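Local coordinates for minor structural protein 5 (PDB 5E7T) that probably serves as a baseplate component of Lactococcus phage Tuc2009 and may take part in recognising carbohydrate on the host cell, at residues B[29-34]-B[71-76]; B[87-92]-B[179-184]; B[103-108]-B[163-168]. All blocks are in the same frame, centred on the assembly; numbering follows the deposited sequence.

Interaction 1. Residues B[29-34]-B[71-76]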
ATOM      1  N   ASN B  29     -36.581  29.463  21.164  1.00 55.77           N
ATOM      2  CA  ASN B  29     -36.690  28.672  22.367  1.00 54.25           C
ATOM      3  C   ASN B  29     -35.340  28.159  22.719  1.00 59.20           C
ATOM      4  O   ASN B  29     -34.534  27.803  21.839  1.00 59.79           O
ATOM      5  CB  ASN B  29     -37.614  27.474  22.107  1.00 52.39           C
ATOM      6  CG  ASN B  29     -38.320  26.900  23.311  1.00 64.31           C
ATOM      7  OD1 ASN B  29     -37.823  26.932  24.441  1.00 60.58           O
ATOM      8  ND2 ASN B  29     -39.518  26.381  23.095  1.00 50.59           N
ATOM      9  N   LEU B  30     -35.105  28.054  24.029  1.00 56.09           N
ATOM     10  CA  LEU B  30     -33.881  27.475  24.586  1.00 54.64           C
ATOM     11  C   LEU B  30     -34.142  26.030  25.030  1.00 58.30           C
ATOM     12  O   LEU B  30     -33.203  25.323  25.343  1.00 57.69           O
ATOM     13  CB  LEU B  30     -33.327  28.349  25.716  1.00 53.75           C
ATOM     14  CG  LEU B  30     -32.687  29.642  25.249  1.00 55.86           C
ATOM     15  CD1 LEU B  30     -32.616  30.641  26.361  1.00 55.81           C
ATOM     16  CD2 LEU B  30     -31.336  29.389  24.702  1.00 55.67           C
ATOM     17  N   LEU B  31     -35.414  25.578  25.002  1.00 56.29           N
ATOM     18  CA  LEU B  31     -35.782  24.191  25.335  1.00 56.89           C
ATOM     19  C   LEU B  31     -35.654  23.258  24.106  1.00 60.86           C
ATOM     20  O   LEU B  31     -35.671  23.735  22.983  1.00 60.35           O
ATOM     21  CB  LEU B  31     -37.191  24.086  25.962  1.00 56.64           C
ATOM     22  CG  LEU B  31     -37.494  24.971  27.154  1.00 61.00           C
ATOM     23  CD1 LEU B  31     -38.824  24.646  27.709  1.00 61.75           C
ATOM     24  CD2 LEU B  31     -36.485  24.812  28.227  1.00 62.06           C
ATOM     25  N   VAL B  32     -35.530  21.949  24.333  1.00 57.91           N
ATOM     26  CA  VAL B  32     -35.327  20.909  23.315  1.00 58.74           C
ATOM     27  C   VAL B  32     -36.572  20.001  23.213  1.00 64.85           C
ATOM     28  O   VAL B  32     -37.015  19.455  24.235  1.00 66.66           O
ATOM     29  CB  VAL B  32     -34.074  20.057  23.675  1.00 63.28           C
ATOM     30  CG1 VAL B  32     -33.883  18.927  22.683  1.00 64.85           C
ATOM     31  CG2 VAL B  32     -32.813  20.901  23.759  1.00 62.56           C
ATOM     32  N   ASN B  33     -37.077  19.776  21.980  1.00 59.88           N
ATOM     33  CA  ASN B  33     -38.261  18.949  21.702  1.00 60.01           C
ATOM     34  C   ASN B  33     -39.544  19.496  22.371  1.00 64.83           C
ATOM     35  O   ASN B  33     -40.400  18.716  22.793  1.00 66.66           O
ATOM     36  CB  ASN B  33     -38.024  17.468  22.044  1.00 59.20           C
ATOM     37  CG  ASN B  33     -39.012  16.528  21.409  1.00 81.86           C
ATOM     38  OD1 ASN B  33     -39.412  16.695  20.254  1.00 83.01           O
ATOM     39  ND2 ASN B  33     -39.440  15.525  22.163  1.00 69.91           N
ATOM     40  N   SER B  34     -39.697  20.835  22.425  1.00 59.19           N
ATOM     41  CA  SER B  34     -40.875  21.477  23.006  1.00 58.45           C
ATOM     42  C   SER B  34     -42.161  21.121  22.260  1.00 64.18           C
ATOM     43  O   SER B  34     -43.255  21.298  22.797  1.00 65.45           O
ATOM     44  CB  SER B  34     -40.691  22.992  23.100  1.00 59.29           C
ATOM     45  OG  SER B  34     -40.272  23.589  21.887  1.00 61.63           O
ATOM     46  N   GLU B  71     -32.716  16.999  30.040  1.00 64.04           N
ATOM     47  CA  GLU B  71     -32.445  16.706  28.640  1.00 62.87           C
ATOM     48  C   GLU B  71     -33.199  17.626  27.692  1.00 66.62           C
ATOM     49  O   GLU B  71     -33.052  17.522  26.473  1.00 66.58           O
ATOM     50  CB  GLU B  71     -32.735  15.231  28.351  1.00 64.65           C
ATOM     51  CG  GLU B  71     -31.550  14.317  28.601  1.00 68.95           C
ATOM     52  CD  GLU B  71     -31.705  12.946  27.970  1.00101.88           C
ATOM     53  OE1 GLU B  71     -31.666  11.941  28.721  1.00112.17           O
ATOM     54  OE2 GLU B  71     -31.903  12.873  26.732  1.00 91.87           O
ATOM     55  N   GLY B  72     -33.989  18.525  28.264  1.00 62.51           N
ATOM     56  CA  GLY B  72     -34.782  19.478  27.507  1.00 61.05           C
ATOM     57  C   GLY B  72     -34.279  20.897  27.561  1.00 64.17           C
ATOM     58  O   GLY B  72     -34.968  21.791  27.087  1.00 63.08           O
ATOM     59  N   PHE B  73     -33.093  21.126  28.143  1.00 62.30           N
ATOM     60  CA  PHE B  73     -32.492  22.459  28.213  1.00 61.94           C
ATOM     61  C   PHE B  73     -31.262  22.494  27.318  1.00 69.90           C
ATOM     62  O   PHE B  73     -30.323  21.738  27.539  1.00 69.92           O
ATOM     63  CB  PHE B  73     -32.209  22.899  29.654  1.00 63.13           C
ATOM     64  CG  PHE B  73     -33.439  23.334  30.424  1.00 63.23           C
ATOM     65  CD1 PHE B  73     -34.217  22.409  31.102  1.00 65.15           C
ATOM     66  CD2 PHE B  73     -33.794  24.675  30.498  1.00 65.42           C
ATOM     67  CE1 PHE B  73     -35.344  22.812  31.826  1.00 66.04           C
ATOM     68  CE2 PHE B  73     -34.913  25.081  31.233  1.00 67.85           C
ATOM     69  CZ  PHE B  73     -35.695  24.141  31.876  1.00 65.66           C
ATOM     70  N   SER B  74     -31.333  23.300  26.237  1.00 69.25           N
ATOM     71  CA  SER B  74     -30.311  23.462  25.206  1.00 70.21           C
ATOM     72  C   SER B  74     -28.908  23.587  25.786  1.00 78.90           C
ATOM     73  O   SER B  74     -27.973  22.897  25.339  1.00 80.25           O
ATOM     74  CB  SER B  74     -30.599  24.710  24.383  1.00 71.11           C
ATOM     75  OG  SER B  74     -30.689  24.399  23.006  1.00 82.96           O
ATOM     76  N   ILE B  75     -28.777  24.495  26.783  1.00 75.06           N
ATOM     77  CA  ILE B  75     -27.511  24.837  27.414  1.00 74.90           C
ATOM     78  C   ILE B  75     -27.601  24.914  28.949  1.00 78.03           C
ATOM     79  O   ILE B  75     -28.611  25.342  29.518  1.00 77.63           O
ATOM     80  CB  ILE B  75     -26.941  26.134  26.782  1.00 77.25           C
ATOM     81  CG1 ILE B  75     -27.983  27.289  26.811  1.00 75.78           C
ATOM     82  CG2 ILE B  75     -26.420  25.838  25.346  1.00 77.73           C
ATOM     83  CD1 ILE B  75     -27.444  28.595  26.716  1.00 77.92           C
ATOM     84  N   GLN B  76     -26.507  24.509  29.596  1.00 73.28           N
ATOM     85  CA  GLN B  76     -26.354  24.450  31.035  1.00 72.10           C
ATOM     86  C   GLN B  76     -26.531  25.794  31.701  1.00 72.93           C
ATOM     87  O   GLN B  76     -26.012  26.787  31.195  1.00 71.79           O
ATOM     88  CB  GLN B  76     -25.026  23.794  31.405  1.00 74.32           C
ATOM     89  CG  GLN B  76     -24.978  22.303  31.073  1.00 77.78           C
ATOM     90  CD  GLN B  76     -26.144  21.562  31.661  1.00 82.19           C
ATOM     91  OE1 GLN B  76     -26.289  21.477  32.881  1.00 72.18           O
ATOM     92  NE2 GLN B  76     -27.058  21.114  30.804  1.00 80.76           N
TER
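L31 and F73 meet at a single beta bridge between two loops. The loops lie beside the beta sandwich of the BppA domain, a fold consistent with the galactose-binding-domain clan. Segment 29-34 precedes strand 48-50, and segment 71-76 follows strand 63-68.

Backbone bonding comes first. V32 N donates to G72 O over 2.8 Å. The donor stands above the carbonyl plane, 50° out of it. L31 CA approaches the same oxygen as a CA-H...O contact, with 3.1 Å from L31 CA to G72 O. Thus two groups of segment 29-34 meet G72 O. A second backbone bond, from S74 N to L30 O, is doubtful because L30 O is poorly placed.

An Asx turn shapes segment 29-34 from within. N29 OD1 accepts from L31 N at 2.8 Å. The same oxygen also accepts from Q182 N, while N29 ND2 donates to P180 O and M192 O. These bonds fix the rotation of the amide and tie the loop to strand 171-184.

The apolar part is a CH-pi contact. The L31 and F73 side chains run side by side and point the same way. L31 CD2 lies over one face of the F73 ring, offset toward the rim and 3.7 Å from the centroid. F73 also touches Q182 and A159, and L31 touches P180 and F42, so the pair packs against the sandwich.

Q76 N is hydrogen-bonded to an acidic side chain of another protein's chain. L30 CD2 comes only loosely to I75 CD1, at 4.5 Å. V32 turns its CB toward segment 71-76, and its CG2 rests 3.8 Å from S74 N.

Interaction 2. Residues B[87-92]-B[179-184]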
ATOM      1  N   THR B  87     -37.445  34.272  30.331  1.00 56.56           N
ATOM      2  CA  THR B  87     -38.879  34.130  30.508  1.00 56.05           C
ATOM      3  C   THR B  87     -39.331  32.729  30.123  1.00 61.41           C
ATOM      4  O   THR B  87     -39.007  32.244  29.034  1.00 61.92           O
ATOM      5  CB  THR B  87     -39.647  35.265  29.788  1.00 59.40           C
ATOM      6  OG1 THR B  87     -39.202  36.533  30.280  1.00 61.19           O
ATOM      7  CG2 THR B  87     -41.146  35.174  29.978  1.00 53.19           C
ATOM      8  N   MET B  88     -40.098  32.089  31.022  1.00 57.42           N
ATOM      9  CA  MET B  88     -40.659  30.769  30.803  1.00 56.48           C
ATOM     10  C   MET B  88     -42.130  30.918  30.527  1.00 60.36           C
ATOM     11  O   MET B  88     -42.774  31.729  31.171  1.00 61.01           O
ATOM     12  CB  MET B  88     -40.418  29.874  32.006  1.00 59.00           C
ATOM     13  CG  MET B  88     -38.988  29.477  32.163  1.00 63.07           C
ATOM     14  SD  MET B  88     -38.829  28.331  33.537  1.00 68.67           S
ATOM     15  CE  MET B  88     -39.127  26.750  32.658  1.00 65.38           C
ATOM     16  N   SER B  89     -42.653  30.170  29.546  1.00 57.13           N
ATOM     17  CA  SER B  89     -44.060  30.161  29.088  1.00 56.67           C
ATOM     18  C   SER B  89     -44.435  28.701  28.803  1.00 62.39           C
ATOM     19  O   SER B  89     -43.600  27.957  28.288  1.00 63.48           O
ATOM     20  CB  SER B  89     -44.245  31.009  27.826  1.00 58.76           C
ATOM     21  OG  SER B  89     -43.019  31.466  27.266  1.00 72.30           O
ATOM     22  N   VAL B  90     -45.657  28.262  29.186  1.00 57.33           N
ATOM     23  CA  VAL B  90     -46.095  26.876  29.009  1.00 55.34           C
ATOM     24  C   VAL B  90     -47.613  26.786  29.087  1.00 60.38           C
ATOM     25  O   VAL B  90     -48.230  27.561  29.829  1.00 60.66           O
ATOM     26  CB  VAL B  90     -45.390  25.926  30.031  1.00 57.28           C
ATOM     27  CG1 VAL B  90     -45.763  26.250  31.477  1.00 56.84           C
ATOM     28  CG2 VAL B  90     -45.644  24.462  29.712  1.00 57.05           C
ATOM     29  N   ASP B  91     -48.206  25.851  28.297  1.00 56.01           N
ATOM     30  CA  ASP B  91     -49.622  25.477  28.300  1.00 55.15           C
ATOM     31  C   ASP B  91     -49.723  24.217  29.142  1.00 58.60           C
ATOM     32  O   ASP B  91     -48.953  23.284  28.959  1.00 57.49           O
ATOM     33  CB  ASP B  91     -50.155  25.208  26.891  1.00 56.72           C
ATOM     34  CG  ASP B  91     -50.296  26.433  26.020  1.00 62.67           C
ATOM     35  OD1 ASP B  91     -50.001  27.554  26.506  1.00 59.78           O
ATOM     36  OD2 ASP B  91     -50.645  26.273  24.836  1.00 71.38           O
ATOM     37  N   VAL B  92     -50.644  24.207  30.088  1.00 55.98           N
ATOM     38  CA  VAL B  92     -50.784  23.128  31.046  1.00 55.48           C
ATOM     39  C   VAL B  92     -52.256  22.701  31.218  1.00 59.51           C
ATOM     40  O   VAL B  92     -53.152  23.552  31.201  1.00 61.06           O
ATOM     41  CB  VAL B  92     -50.078  23.627  32.332  1.00 58.27           C
ATOM     42  CG1 VAL B  92     -50.960  23.611  33.565  1.00 58.23           C
ATOM     43  CG2 VAL B  92     -48.778  22.889  32.553  1.00 57.93           C
ATOM     44  N   ASN B 179     -46.242  23.008  24.419  1.00 56.54           N
ATOM     45  CA  ASN B 179     -45.361  24.087  23.988  1.00 55.32           C
ATOM     46  C   ASN B 179     -44.551  24.773  25.126  1.00 59.72           C
ATOM     47  O   ASN B 179     -44.601  26.010  25.259  1.00 60.31           O
ATOM     48  CB  ASN B 179     -46.131  25.108  23.181  1.00 53.46           C
ATOM     49  CG  ASN B 179     -46.940  24.600  22.016  1.00 70.28           C
ATOM     50  OD1 ASN B 179     -48.003  25.162  21.722  1.00 65.68           O
ATOM     51  ND2 ASN B 179     -46.454  23.583  21.295  1.00 57.52           N
ATOM     52  N   PRO B 180     -43.765  24.013  25.937  1.00 54.67           N
ATOM     53  CA  PRO B 180     -42.930  24.678  26.951  1.00 53.44           C
ATOM     54  C   PRO B 180     -41.883  25.561  26.266  1.00 57.24           C
ATOM     55  O   PRO B 180     -41.396  25.225  25.186  1.00 58.65           O
ATOM     56  CB  PRO B 180     -42.305  23.509  27.713  1.00 55.12           C
ATOM     57  CG  PRO B 180     -42.256  22.401  26.735  1.00 59.87           C
ATOM     58  CD  PRO B 180     -43.510  22.554  25.910  1.00 55.88           C
ATOM     59  N   LYS B 181     -41.585  26.713  26.856  1.00 51.89           N
ATOM     60  CA  LYS B 181     -40.647  27.664  26.287  1.00 50.76           C
ATOM     61  C   LYS B 181     -39.892  28.376  27.347  1.00 56.71           C
ATOM     62  O   LYS B 181     -40.441  28.742  28.394  1.00 57.33           O
ATOM     63  CB  LYS B 181     -41.371  28.712  25.416  1.00 52.83           C
ATOM     64  CG  LYS B 181     -40.456  29.453  24.422  1.00 55.05           C
ATOM     65  CD  LYS B 181     -41.110  30.657  23.799  1.00 49.09           C
ATOM     66  CE  LYS B 181     -40.237  31.251  22.729  1.00 57.25           C
ATOM     67  NZ  LYS B 181     -40.700  32.601  22.309  1.00 57.04           N
ATOM     68  N   GLN B 182     -38.620  28.610  27.048  1.00 53.91           N
ATOM     69  CA  GLN B 182     -37.699  29.409  27.839  1.00 53.03           C
ATOM     70  C   GLN B 182     -36.969  30.253  26.811  1.00 57.67           C
ATOM     71  O   GLN B 182     -36.493  29.729  25.792  1.00 58.30           O
ATOM     72  CB  GLN B 182     -36.719  28.548  28.644  1.00 53.64           C
ATOM     73  CG  GLN B 182     -35.633  29.417  29.254  1.00 53.58           C
ATOM     74  CD  GLN B 182     -34.551  28.668  29.938  1.00 68.22           C
ATOM     75  OE1 GLN B 182     -34.485  28.673  31.158  1.00 63.80           O
ATOM     76  NE2 GLN B 182     -33.636  28.079  29.174  1.00 62.92           N
ATOM     77  N   GLU B 183     -36.909  31.558  27.057  1.00 53.42           N
ATOM     78  CA  GLU B 183     -36.244  32.489  26.146  1.00 52.81           C
ATOM     79  C   GLU B 183     -35.507  33.558  26.922  1.00 57.53           C
ATOM     80  O   GLU B 183     -35.866  33.863  28.051  1.00 59.16           O
ATOM     81  CB  GLU B 183     -37.268  33.141  25.217  1.00 53.60           C
ATOM     82  CG  GLU B 183     -38.226  34.086  25.918  1.00 56.09           C
ATOM     83  CD  GLU B 183     -39.534  34.197  25.176  1.00 81.81           C
ATOM     84  OE1 GLU B 183     -39.604  35.036  24.251  1.00 53.85           O
ATOM     85  OE2 GLU B 183     -40.480  33.444  25.511  1.00 88.49           O
ATOM     86  N   LEU B 184     -34.513  34.155  26.300  1.00 52.29           N
ATOM     87  CA  LEU B 184     -33.760  35.229  26.903  1.00 51.81           C
ATOM     88  C   LEU B 184     -34.646  36.473  26.828  1.00 57.95           C
ATOM     89  O   LEU B 184     -35.245  36.742  25.787  1.00 60.73           O
ATOM     90  CB  LEU B 184     -32.453  35.400  26.101  1.00 51.02           C
ATOM     91  CG  LEU B 184     -31.578  36.595  26.447  1.00 53.47           C
ATOM     92  CD1 LEU B 184     -30.938  36.444  27.822  1.00 52.29           C
ATOM     93  CD2 LEU B 184     -30.592  36.864  25.330  1.00 51.71           C
TER
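T87 and E183 form a hydrogen-bonded pair between two antiparallel strands of the five-stranded sheet of the BppA beta sandwich. The axes of 87-92 and 180-184 approach to 4.7 Å. Their directions differ by 163°. S89 and K181 form the next hydrogen-bonded pair, with the non-hydrogen-bonded pair M88 and Q182 between them. T87 N donates to E183 O at 2.8 Å, and E183 N returns a bond to T87 O. S89 N and K181 O are 2.9 Å apart, and K181 N donates to S89 O.

The side chains of T87, S89, K181 and E183 share one face. K181 CG is anti to the backbone N (chi1 -161°), and the chain beyond is extended. K181 CB passes S89 OG at 3.7 Å. NZ then forms a salt bridge with the E183 carboxylate, 3.3 Å from K181 NZ to E183 OE1. Its hydrogen bonds to OE1 and OE2 are weak. Both ends have further partners: NZ bonds P190 O and N27 O, and E183 OE1 bonds T189 OG1. Each buried charge thus has several polar partners.

M88 and Q182 point to the other face, where both touch C123 of the opposing sheet. D91 pairs with R178 in a salt bridge. Near the corner at N179, V90 CG2, anti to its backbone N, lies 4.0 Å from P180 CB.

Interaction 3. Residues B[103-108]-B[163-168]. With SO4 (sulfate ion), chain H.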
ATOM      1  N   THR B 103     -54.040  16.055  52.441  1.00 81.05           N
ATOM      2  CA  THR B 103     -52.910  16.192  51.529  1.00 78.73           C
ATOM      3  C   THR B 103     -52.750  17.622  50.974  1.00 78.24           C
ATOM      4  O   THR B 103     -53.674  18.218  50.414  1.00 76.71           O
ATOM      5  CB  THR B 103     -52.973  15.118  50.452  1.00 82.72           C
ATOM      6  OG1 THR B 103     -53.396  13.903  51.074  1.00 82.91           O
ATOM      7  CG2 THR B 103     -51.630  14.894  49.789  1.00 80.34           C
ATOM      8  N   THR B 104     -51.523  18.121  51.126  1.00 72.62           N
ATOM      9  CA  THR B 104     -51.034  19.438  50.774  1.00 70.95           C
ATOM     10  C   THR B 104     -50.019  19.378  49.617  1.00 74.74           C
ATOM     11  O   THR B 104     -49.110  18.539  49.606  1.00 75.85           O
ATOM     12  CB  THR B 104     -50.472  20.058  52.051  1.00 75.57           C
ATOM     13  OG1 THR B 104     -51.570  20.312  52.921  1.00 77.38           O
ATOM     14  CG2 THR B 104     -49.678  21.330  51.816  1.00 72.46           C
ATOM     15  N   ILE B 105     -50.193  20.288  48.653  1.00 67.87           N
ATOM     16  CA  ILE B 105     -49.338  20.443  47.489  1.00 65.07           C
ATOM     17  C   ILE B 105     -48.329  21.550  47.794  1.00 70.39           C
ATOM     18  O   ILE B 105     -48.731  22.674  48.113  1.00 72.61           O
ATOM     19  CB  ILE B 105     -50.206  20.805  46.261  1.00 65.58           C
ATOM     20  CG1 ILE B 105     -51.152  19.665  45.870  1.00 65.54           C
ATOM     21  CG2 ILE B 105     -49.362  21.287  45.086  1.00 65.29           C
ATOM     22  CD1 ILE B 105     -50.511  18.433  45.167  1.00 77.05           C
ATOM     23  N   SER B 106     -47.035  21.246  47.682  1.00 64.47           N
ATOM     24  CA  SER B 106     -45.986  22.240  47.866  1.00 63.41           C
ATOM     25  C   SER B 106     -44.849  22.014  46.870  1.00 66.73           C
ATOM     26  O   SER B 106     -44.705  20.915  46.341  1.00 65.65           O
ATOM     27  CB  SER B 106     -45.485  22.256  49.301  1.00 67.57           C
ATOM     28  OG  SER B 106     -44.718  21.100  49.585  1.00 77.84           O
ATOM     29  N   ALA B 107     -44.056  23.074  46.613  1.00 63.84           N
ATOM     30  CA  ALA B 107     -42.927  23.168  45.673  1.00 62.55           C
ATOM     31  C   ALA B 107     -43.304  22.563  44.333  1.00 65.83           C
ATOM     32  O   ALA B 107     -42.666  21.634  43.841  1.00 65.81           O
ATOM     33  CB  ALA B 107     -41.673  22.536  46.252  1.00 63.79           C
ATOM     34  N   PHE B 108     -44.418  23.057  43.794  1.00 61.66           N
ATOM     35  CA  PHE B 108     -44.969  22.584  42.538  1.00 60.04           C
ATOM     36  C   PHE B 108     -44.498  23.526  41.467  1.00 61.53           C
ATOM     37  O   PHE B 108     -45.084  24.605  41.301  1.00 62.84           O
ATOM     38  CB  PHE B 108     -46.523  22.495  42.607  1.00 61.19           C
ATOM     39  CG  PHE B 108     -47.177  21.873  41.393  1.00 61.26           C
ATOM     40  CD1 PHE B 108     -46.444  21.072  40.513  1.00 62.64           C
ATOM     41  CD2 PHE B 108     -48.526  22.074  41.133  1.00 63.18           C
ATOM     42  CE1 PHE B 108     -47.042  20.519  39.377  1.00 63.24           C
ATOM     43  CE2 PHE B 108     -49.132  21.507  39.997  1.00 65.43           C
ATOM     44  CZ  PHE B 108     -48.386  20.741  39.126  1.00 63.14           C
ATOM     45  N   VAL B 163     -43.122  18.259  42.493  1.00 58.31           N
ATOM     46  CA  VAL B 163     -44.328  18.414  43.312  1.00 57.45           C
ATOM     47  C   VAL B 163     -44.114  17.630  44.605  1.00 63.16           C
ATOM     48  O   VAL B 163     -43.408  16.620  44.593  1.00 64.40           O
ATOM     49  CB  VAL B 163     -45.669  18.076  42.612  1.00 59.78           C
ATOM     50  CG1 VAL B 163     -45.817  16.591  42.364  1.00 60.01           C
ATOM     51  CG2 VAL B 163     -46.864  18.603  43.414  1.00 59.54           C
ATOM     52  N   GLY B 164     -44.694  18.125  45.696  1.00 58.77           N
ATOM     53  CA  GLY B 164     -44.625  17.516  47.009  1.00 58.89           C
ATOM     54  C   GLY B 164     -46.001  17.258  47.558  1.00 63.86           C
ATOM     55  O   GLY B 164     -46.831  18.166  47.620  1.00 62.24           O
ATOM     56  N   PHE B 165     -46.252  15.998  47.925  1.00 63.32           N
ATOM     57  CA  PHE B 165     -47.515  15.554  48.504  1.00 63.78           C
ATOM     58  C   PHE B 165     -47.233  15.197  49.958  1.00 69.21           C
ATOM     59  O   PHE B 165     -46.479  14.262  50.241  1.00 68.92           O
ATOM     60  CB  PHE B 165     -48.071  14.339  47.761  1.00 65.52           C
ATOM     61  CG  PHE B 165     -48.247  14.470  46.265  1.00 65.69           C
ATOM     62  CD1 PHE B 165     -49.438  14.937  45.727  1.00 68.09           C
ATOM     63  CD2 PHE B 165     -47.264  14.025  45.395  1.00 67.13           C
ATOM     64  CE1 PHE B 165     -49.633  14.978  44.345  1.00 67.75           C
ATOM     65  CE2 PHE B 165     -47.464  14.059  44.018  1.00 68.99           C
ATOM     66  CZ  PHE B 165     -48.649  14.529  43.503  1.00 66.43           C
ATOM     67  N   PHE B 166     -47.773  16.001  50.871  1.00 66.10           N
ATOM     68  CA  PHE B 166     -47.577  15.791  52.296  1.00 67.37           C
ATOM     69  C   PHE B 166     -48.896  15.763  53.032  1.00 73.89           C
ATOM     70  O   PHE B 166     -49.818  16.520  52.714  1.00 74.78           O
ATOM     71  CB  PHE B 166     -46.584  16.798  52.887  1.00 68.38           C
ATOM     72  CG  PHE B 166     -45.195  16.588  52.342  1.00 69.15           C
ATOM     73  CD1 PHE B 166     -44.349  15.637  52.899  1.00 71.49           C
ATOM     74  CD2 PHE B 166     -44.754  17.294  51.225  1.00 70.11           C
ATOM     75  CE1 PHE B 166     -43.084  15.402  52.364  1.00 72.04           C
ATOM     76  CE2 PHE B 166     -43.481  17.060  50.695  1.00 72.65           C
ATOM     77  CZ  PHE B 166     -42.660  16.106  51.266  1.00 71.19           C
ATOM     78  N   GLY B 167     -48.982  14.853  53.982  1.00 69.67           N
ATOM     79  CA  GLY B 167     -50.188  14.620  54.747  1.00 69.99           C
ATOM     80  C   GLY B 167     -50.486  13.141  54.793  1.00 75.35           C
ATOM     81  O   GLY B 167     -49.764  12.337  54.186  1.00 74.22           O
ATOM     82  N   GLN B 168     -51.567  12.790  55.504  1.00 74.12           N
ATOM     83  CA  GLN B 168     -52.007  11.419  55.763  1.00 76.19           C
ATOM     84  C   GLN B 168     -52.166  10.563  54.516  1.00 80.89           C
ATOM     85  O   GLN B 168     -51.554   9.489  54.442  1.00 81.55           O
ATOM     86  CB  GLN B 168     -53.303  11.432  56.585  1.00 78.41           C
ATOM     87  CG  GLN B 168     -53.290  10.502  57.777  1.00100.96           C
ATOM     88  CD  GLN B 168     -54.090  11.092  58.916  1.00127.07           C
ATOM     89  OE1 GLN B 168     -53.551  11.797  59.788  1.00119.82           O
ATOM     90  NE2 GLN B 168     -55.400  10.835  58.917  1.00121.56           N
TER
HETATM   91  S   SO4 H 302     -43.785  26.488  47.734  1.00133.19           S
HETATM   92  O1  SO4 H 302     -44.094  27.774  48.348  1.00132.53           O
HETATM   93  O2  SO4 H 302     -42.378  26.140  47.994  1.00133.57           O
HETATM   94  O3  SO4 H 302     -44.661  25.471  48.324  1.00131.10           O
HETATM   95  O4  SO4 H 302     -44.002  26.585  46.268  1.00134.47           O
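The antiparallel ladder of T104-S106 with G164-F166 belongs to the four-stranded sheet of the BppA beta sandwich. T104 and F166 form one hydrogen-bonded pair, S106 and G164 the other. T104 N donates to F166 O at 2.8 Å, nearly straight at 165°. F166 N returns a bond to T104 O in the plane of that carbonyl. S106 N lies on a lone pair of G164 O, 3.1 Å away. The return bond from G164 N to S106 O is weak.

Between these pairs, I105 and F165 turn to one face and lie side by side. I105 CD1 touches F165 CE1 at 3.7 Å. The I105 and V163 side chains cross at a slant, with I105 CG2 4.0 Å from V163 CG2. V163 CB in turn sits 3.7 Å from CD1 of F108, whose CG is anti to the backbone N (chi1 -174°). Residues of the opposing sheet meet this face: M58 touches V163 and F165, W97 touches I105, and F94 touches F108.

On the other face, F166 makes a T-shaped stack with W64. A corner at A107 interrupts strand 104-114. There A107 N donates almost linearly (175°) to O3 of a sulfate ion, 3.0 Å away, probably taken from the crystallisation liquor. An antiparallel ladder with one face packed on the opposing sheet is consistent with the two-sheet sandwich of the galactose-binding-like clan.

Overall arrangement
All three contacts lie in the BppA beta sandwich or in loops packed on it. Interactions 1 and 2 touch, with centres 11 Å apart. L30 N probably bonds Q182 O, which fastens the loop 29-34 to strand 171-184. Interaction 3 is farther off, its centre 24 Å from that of interaction 2 and 28 Å from that of interaction 1. Interaction 2 sits in the five-stranded sheet, interaction 3 in the four-stranded one. Along the chain, interaction 1 closes first. Segment 87-92 follows, then both segments of interaction 3, then 179-184. Strand 85-98 leads into 104-114, and 157-166 into 171-184, so these two connections join the sheets into one sandwich.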